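Local coordinates for hypothetical protein (Bacteroides caccae, PDB 4M8R), which is of unknown function but pairs an N-terminal Ig-like domain with a WD40-like, beta-propeller-type domain and assembles with further copies of itself, at residues L199-G204 / P261-Q266; P306-M311 / L321-K326. All coordinates share one frame; numbering follows the deposited sequence.

In the fold
Both contacts lie in the WD40-like domain, and they follow one another along the chain: interaction 1 (199-204 with 261-266) closes before interaction 2 (306-311 with 321-326) opens. Their centres are about 9 Å apart. Interaction 1 joins strands 196-201 and 262-264 in parallel within a mixed sheet; interaction 2 joins strands 303-310 and 325-333 at one side of the antiparallel four-stranded sheet that comes later in sequence. Lys325 ties the two together, its NZ lying 2.7 Å from Gly202 O and probably hydrogen-bonded there and to Phe264 O. Neighbouring sheets are thus linked by a lysine whose NZ is held by backbone carbonyls and by Asn268 OD1, an arrangement consistent with adjoining blades of a beta-propeller.

Interaction 1: residues L199-G204 / P261-Q266; sequences LVIGSG and PGVFMQ
Val200 and Gly262, then Ile201 and Val263, pair as parallel bridges between strands 199-201 and 262-264. Three backbone hydrogen bonds hold them: Gly262 N to Leu199 O at 2.8 Å, Ile201 N to Gly262 O at 2.9 Å and Phe264 N to Ile201 O at 3.0 Å. They run in the parallel pattern, with both Ile201 N and Ile201 O bonded to the same neighbouring strand.

Among the apolar contacts is a CH-pi interaction. Val200 CG1, anti to its backbone N (chi1 -173°), sits over one face of the Phe264 ring, 3.8 Å from the ring centroid and displaced toward the CD2-CE2 side. Ser203 CB meets that same side of the ring obliquely, 3.7 Å from CD2, while Ser203 OG is hydrogen-bonded to Asp206 O. On the other side of the sheet, Ile201 CG1 and CD1 pack against the Pro261 ring, each 4.1 Å from Pro261 CB. An alanine in place of Phe264 would probably leave Val200 CG1 and Ser203 CB without the ring they pack on, and would take away the partner of Phe57 of a second subunit.

Backbone hydrogen bonds thus hold the strands together, while the Phe264 ring, packed on Val200 and Ser203, also meets Phe57 of that second subunit and carries the apolar packing across the subunit boundary.

Interaction 2: residues P306-M311 / L321-K326; sequences PFYFGM and LLYQKK. With EDO (1,2-ethanediol), chain H.
Phe309 and Lys326 form an antiparallel hydrogen-bonded pair, with Phe309 N 2.8 Å from Lys326 O and Lys326 N 3.2 Å from Phe309 O, and Gly310 with Lys325 follows as a non-hydrogen-bonded pair. Past the bridges, Met311 N donates to Gln324 O at 3.0 Å.

The side chains of Tyr308 and Tyr323 cross at about a right angle, their CE2 atoms 4.0 Å apart. Tyr323 OH lies at the edge of the Tyr308 ring and also reaches Gly310 CA at 3.5 Å, space that a side chain at Gly310 would need. Lys326 O, which accepts from Phe309 N, also lies near the edge of the Phe309 ring, in its plane. Selenomethionine Met311 bends at chi2 and chi3 (-58° and -64°), and its CE comes 4.0 Å from Lys326 CE as the two side chains cross obliquely. A 1,2-ethanediol, probably from the crystallisation liquor, accepts a hydrogen bond from Tyr308 N through O2 at 2.9 Å.

Around this pair, Pro306 and Tyr308 pack on Val263 of strand 262-264, Trp400 meets the Phe309 ring edge-to-face, and Gly53 of a third subunit packs against Met311 and Lys326.

Interaction 1: residues L199-G204 / P261-Q266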
loop_
_atom_site.group_PDB
_atom_site.type_symbol
_atom_site.label_atom_id
_atom_site.label_comp_id
_atom_site.label_asym_id
_atom_site.label_seq_id
_atom_site.Cartn_x
_atom_site.Cartn_y
_atom_site.Cartn_z
ATOM N N LEU A 199 -29.248 -6.644 5.735
ATOM C CA LEU A 199 -27.914 -6.338 5.257
ATOM C C LEU A 199 -27.108 -5.879 6.457
ATOM O O LEU A 199 -27.662 -5.359 7.428
ATOM C CB LEU A 199 -27.949 -5.225 4.221
ATOM C CG LEU A 199 -28.647 -5.542 2.904
ATOM C CD1 LEU A 199 -28.527 -4.346 1.971
ATOM C CD2 LEU A 199 -28.057 -6.787 2.259
ATOM N N VAL A 200 -25.798 -6.066 6.387
ATOM C CA VAL A 200 -24.914 -5.663 7.469
ATOM C C VAL A 200 -23.760 -4.850 6.893
ATOM O O VAL A 200 -23.029 -5.325 6.021
ATOM C CB VAL A 200 -24.371 -6.877 8.236
ATOM C CG1 VAL A 200 -23.593 -6.428 9.463
ATOM C CG2 VAL A 200 -25.514 -7.797 8.654
ATOM N N ILE A 201 -23.612 -3.627 7.390
ATOM C CA ILE A 201 -22.575 -2.730 6.924
ATOM C C ILE A 201 -21.534 -2.495 8.013
ATOM O O ILE A 201 -21.703 -2.941 9.146
ATOM C CB ILE A 201 -23.173 -1.393 6.458
ATOM C CG1 ILE A 201 -23.985 -0.725 7.569
ATOM C CG2 ILE A 201 -24.055 -1.623 5.239
ATOM C CD1 ILE A 201 -24.435 0.671 7.207
ATOM N N GLY A 202 -20.453 -1.804 7.659
ATOM C CA GLY A 202 -19.423 -1.434 8.622
ATOM C C GLY A 202 -18.214 -2.351 8.703
ATOM O O GLY A 202 -17.332 -2.113 9.524
ATOM N N SER A 203 -18.149 -3.394 7.876
ATOM C CA SER A 203 -16.994 -4.300 7.914
ATOM C C SER A 203 -15.730 -3.587 7.459
ATOM O O SER A 203 -14.642 -3.866 7.959
ATOM C CB SER A 203 -17.217 -5.543 7.053
ATOM O OG SER A 203 -17.331 -5.211 5.682
ATOM N N GLY A 204 -15.879 -2.666 6.517
ATOM C CA GLY A 204 -14.745 -1.924 5.986
ATOM C C GLY A 204 -14.869 -1.757 4.486
ATOM O O GLY A 204 -14.857 -0.632 3.978
ATOM N N PRO A 261 -30.189 -1.371 8.338
ATOM C CA PRO A 261 -29.005 -2.211 8.230
ATOM C C PRO A 261 -28.385 -2.537 9.587
ATOM O O PRO A 261 -28.357 -1.696 10.488
ATOM C CB PRO A 261 -28.036 -1.373 7.385
ATOM C CG PRO A 261 -28.578 0.010 7.371
ATOM C CD PRO A 261 -30.048 -0.092 7.623
ATOM N N GLY A 262 -27.908 -3.768 9.723
ATOM C CA GLY A 262 -27.113 -4.144 10.874
ATOM C C GLY A 262 -25.732 -3.527 10.772
ATOM O O GLY A 262 -25.331 -3.037 9.711
ATOM N N VAL A 263 -25.001 -3.550 11.880
ATOM C CA VAL A 263 -23.689 -2.922 11.940
ATOM C C VAL A 263 -22.691 -3.840 12.623
ATOM O O VAL A 263 -22.959 -4.363 13.696
ATOM C CB VAL A 263 -23.767 -1.584 12.699
ATOM C CG1 VAL A 263 -22.380 -1.063 13.037
ATOM C CG2 VAL A 263 -24.530 -0.557 11.879
ATOM N N PHE A 264 -21.546 -4.034 11.981
ATOM C CA PHE A 264 -20.444 -4.783 12.578
ATOM C C PHE A 264 -19.777 -3.945 13.653
ATOM O O PHE A 264 -19.393 -2.803 13.407
ATOM C CB PHE A 264 -19.368 -5.127 11.536
ATOM C CG PHE A 264 -19.674 -6.340 10.701
ATOM C CD1 PHE A 264 -19.605 -7.609 11.248
ATOM C CD2 PHE A 264 -19.990 -6.214 9.353
ATOM C CE1 PHE A 264 -19.868 -8.731 10.476
ATOM C CE2 PHE A 264 -20.256 -7.329 8.577
ATOM C CZ PHE A 264 -20.199 -8.592 9.142
HETATM N N MSE A 265 -19.605 -4.526 14.831
HETATM C CA MSE A 265 -18.737 -3.936 15.842
HETATM C C MSE A 265 -17.312 -4.040 15.370
HETATM O O MSE A 265 -17.022 -4.790 14.433
HETATM C CB MSE A 265 -18.934 -4.709 17.128
HETATM C CG MSE A 265 -18.414 -3.929 18.321
HETATM SE SE MSE A 265 -19.037 -4.816 19.952
HETATM C CE MSE A 265 -20.976 -4.894 19.634
ATOM N N GLN A 266 -16.405 -3.280 15.985
ATOM C CA GLN A 266 -14.986 -3.362 15.627
ATOM C C GLN A 266 -14.502 -4.795 15.852
ATOM O O GLN A 266 -14.853 -5.426 16.851
ATOM C CB GLN A 266 -14.130 -2.364 16.420
ATOM C CG GLN A 266 -12.693 -2.237 15.908
ATOM C CD GLN A 266 -11.849 -1.247 16.704
ATOM O OE1 GLN A 266 -11.935 -0.037 16.502
ATOM N NE2 GLN A 266 -11.018 -1.762 17.606
#

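Interaction 2: residues P306-M311 / L321-K326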
loop_
_atom_site.group_PDB
_atom_site.type_symbol
_atom_site.label_atom_id
_atom_site.label_comp_id
_atom_site.label_asym_id
_atom_site.label_seq_id
_atom_site.Cartn_x
_atom_site.Cartn_y
_atom_site.Cartn_z
ATOM N N PRO A 306 -29.307 0.810 14.596
ATOM C CA PRO A 306 -27.881 0.689 14.864
ATOM C C PRO A 306 -27.066 1.681 14.036
ATOM O O PRO A 306 -27.483 2.059 12.942
ATOM C CB PRO A 306 -27.550 -0.749 14.428
ATOM C CG PRO A 306 -28.853 -1.418 14.159
ATOM C CD PRO A 306 -29.816 -0.330 13.818
ATOM N N PHE A 307 -25.914 2.092 14.554
ATOM C CA PHE A 307 -25.018 2.967 13.806
ATOM C C PHE A 307 -23.562 2.666 14.108
ATOM O O PHE A 307 -23.248 1.933 15.043
ATOM C CB PHE A 307 -25.310 4.434 14.132
ATOM C CG PHE A 307 -25.039 4.801 15.564
ATOM C CD1 PHE A 307 -23.756 5.131 15.978
ATOM C CD2 PHE A 307 -26.061 4.813 16.497
ATOM C CE1 PHE A 307 -23.502 5.465 17.297
ATOM C CE2 PHE A 307 -25.812 5.151 17.816
ATOM C CZ PHE A 307 -24.534 5.473 18.219
ATOM N N TYR A 308 -22.680 3.236 13.295
ATOM C CA TYR A 308 -21.256 3.222 13.586
ATOM C C TYR A 308 -20.609 4.537 13.196
ATOM O O TYR A 308 -21.089 5.225 12.302
ATOM C CB TYR A 308 -20.562 2.066 12.862
ATOM C CG TYR A 308 -20.369 2.256 11.376
ATOM C CD1 TYR A 308 -21.378 1.931 10.470
ATOM C CD2 TYR A 308 -19.163 2.732 10.872
ATOM C CE1 TYR A 308 -21.197 2.086 9.105
ATOM C CE2 TYR A 308 -18.969 2.893 9.512
ATOM C CZ TYR A 308 -19.990 2.574 8.632
ATOM O OH TYR A 308 -19.795 2.745 7.285
ATOM N N PHE A 309 -19.528 4.879 13.889
ATOM C CA PHE A 309 -18.621 5.945 13.471
ATOM C C PHE A 309 -17.352 5.297 12.930
ATOM O O PHE A 309 -16.745 4.490 13.619
ATOM C CB PHE A 309 -18.211 6.813 14.660
ATOM C CG PHE A 309 -19.295 7.706 15.185
ATOM C CD1 PHE A 309 -20.196 7.241 16.127
ATOM C CD2 PHE A 309 -19.381 9.028 14.770
ATOM C CE1 PHE A 309 -21.183 8.075 16.629
ATOM C CE2 PHE A 309 -20.366 9.865 15.267
ATOM C CZ PHE A 309 -21.270 9.388 16.200
ATOM N N GLY A 310 -16.958 5.643 11.710
ATOM C CA GLY A 310 -15.660 5.238 11.179
ATOM C C GLY A 310 -14.608 6.229 11.642
ATOM O O GLY A 310 -14.652 7.396 11.260
HETATM N N MSE A 311 -13.673 5.773 12.475
HETATM C CA MSE A 311 -12.684 6.662 13.107
HETATM C C MSE A 311 -11.422 6.827 12.293
HETATM O O MSE A 311 -10.528 7.577 12.680
HETATM C CB MSE A 311 -12.339 6.125 14.492
HETATM C CG MSE A 311 -13.582 5.928 15.355
HETATM SE SE MSE A 311 -14.583 7.605 15.580
HETATM C CE MSE A 311 -13.236 8.663 16.553
ATOM N N LEU A 321 -7.159 -6.127 7.026
ATOM C CA LEU A 321 -6.956 -4.793 7.578
ATOM C C LEU A 321 -8.054 -4.390 8.575
ATOM O O LEU A 321 -9.236 -4.550 8.280
ATOM C CB LEU A 321 -6.817 -3.779 6.441
ATOM C CG LEU A 321 -8.035 -3.531 5.543
ATOM C CD1 LEU A 321 -8.744 -2.239 5.938
ATOM C CD2 LEU A 321 -7.628 -3.495 4.073
ATOM N N LEU A 322 -7.664 -3.866 9.744
ATOM C CA LEU A 322 -8.603 -3.663 10.862
ATOM C C LEU A 322 -9.247 -2.269 10.860
ATOM O O LEU A 322 -8.596 -1.268 11.158
ATOM C CB LEU A 322 -7.904 -3.930 12.205
ATOM C CG LEU A 322 -8.773 -4.298 13.419
ATOM C CD1 LEU A 322 -9.669 -3.147 13.862
ATOM C CD2 LEU A 322 -9.605 -5.548 13.156
ATOM N N TYR A 323 -10.538 -2.229 10.545
ATOM C CA TYR A 323 -11.293 -0.986 10.448
ATOM C C TYR A 323 -11.734 -0.529 11.835
ATOM O O TYR A 323 -12.495 -1.226 12.503
ATOM C CB TYR A 323 -12.507 -1.202 9.540
ATOM C CG TYR A 323 -13.288 0.043 9.196
ATOM C CD1 TYR A 323 -12.639 1.221 8.840
ATOM C CD2 TYR A 323 -14.681 0.034 9.180
ATOM C CE1 TYR A 323 -13.356 2.360 8.511
ATOM C CE2 TYR A 323 -15.404 1.169 8.847
ATOM C CZ TYR A 323 -14.736 2.334 8.514
ATOM O OH TYR A 323 -15.432 3.477 8.176
ATOM N N GLN A 324 -11.255 0.640 12.257
ATOM C CA GLN A 324 -11.478 1.142 13.615
ATOM C C GLN A 324 -12.752 1.971 13.726
ATOM O O GLN A 324 -13.004 2.842 12.903
ATOM C CB GLN A 324 -10.266 1.944 14.089
ATOM C CG GLN A 324 -9.086 1.050 14.449
ATOM C CD GLN A 324 -7.737 1.714 14.271
ATOM O OE1 GLN A 324 -6.912 1.721 15.185
ATOM N NE2 GLN A 324 -7.495 2.258 13.082
ATOM N N LYS A 325 -13.554 1.693 14.749
ATOM C CA LYS A 325 -14.875 2.303 14.864
ATOM C C LYS A 325 -15.504 2.198 16.251
ATOM O O LYS A 325 -15.130 1.360 17.065
ATOM C CB LYS A 325 -15.823 1.704 13.817
ATOM C CG LYS A 325 -15.764 0.195 13.734
ATOM C CD LYS A 325 -16.490 -0.375 12.527
ATOM C CE LYS A 325 -15.950 -1.767 12.222
ATOM N NZ LYS A 325 -17.032 -2.770 12.077
ATOM N N LYS A 326 -16.455 3.094 16.499
ATOM C CA LYS A 326 -17.314 3.047 17.671
ATOM C C LYS A 326 -18.722 2.792 17.163
ATOM O O LYS A 326 -19.183 3.478 16.256
ATOM C CB LYS A 326 -17.258 4.375 18.427
ATOM C CG LYS A 326 -15.899 4.664 19.045
ATOM C CD LYS A 326 -15.707 6.150 19.313
ATOM C CE LYS A 326 -14.283 6.464 19.756
ATOM N NZ LYS A 326 -13.986 5.978 21.131
HETATM C C1 EDO H . -26.080 3.012 10.219
HETATM O O1 EDO H . -26.823 2.706 9.036
HETATM C C2 EDO H . -24.825 3.772 9.815
HETATM O O2 EDO H . -24.085 4.211 10.963
#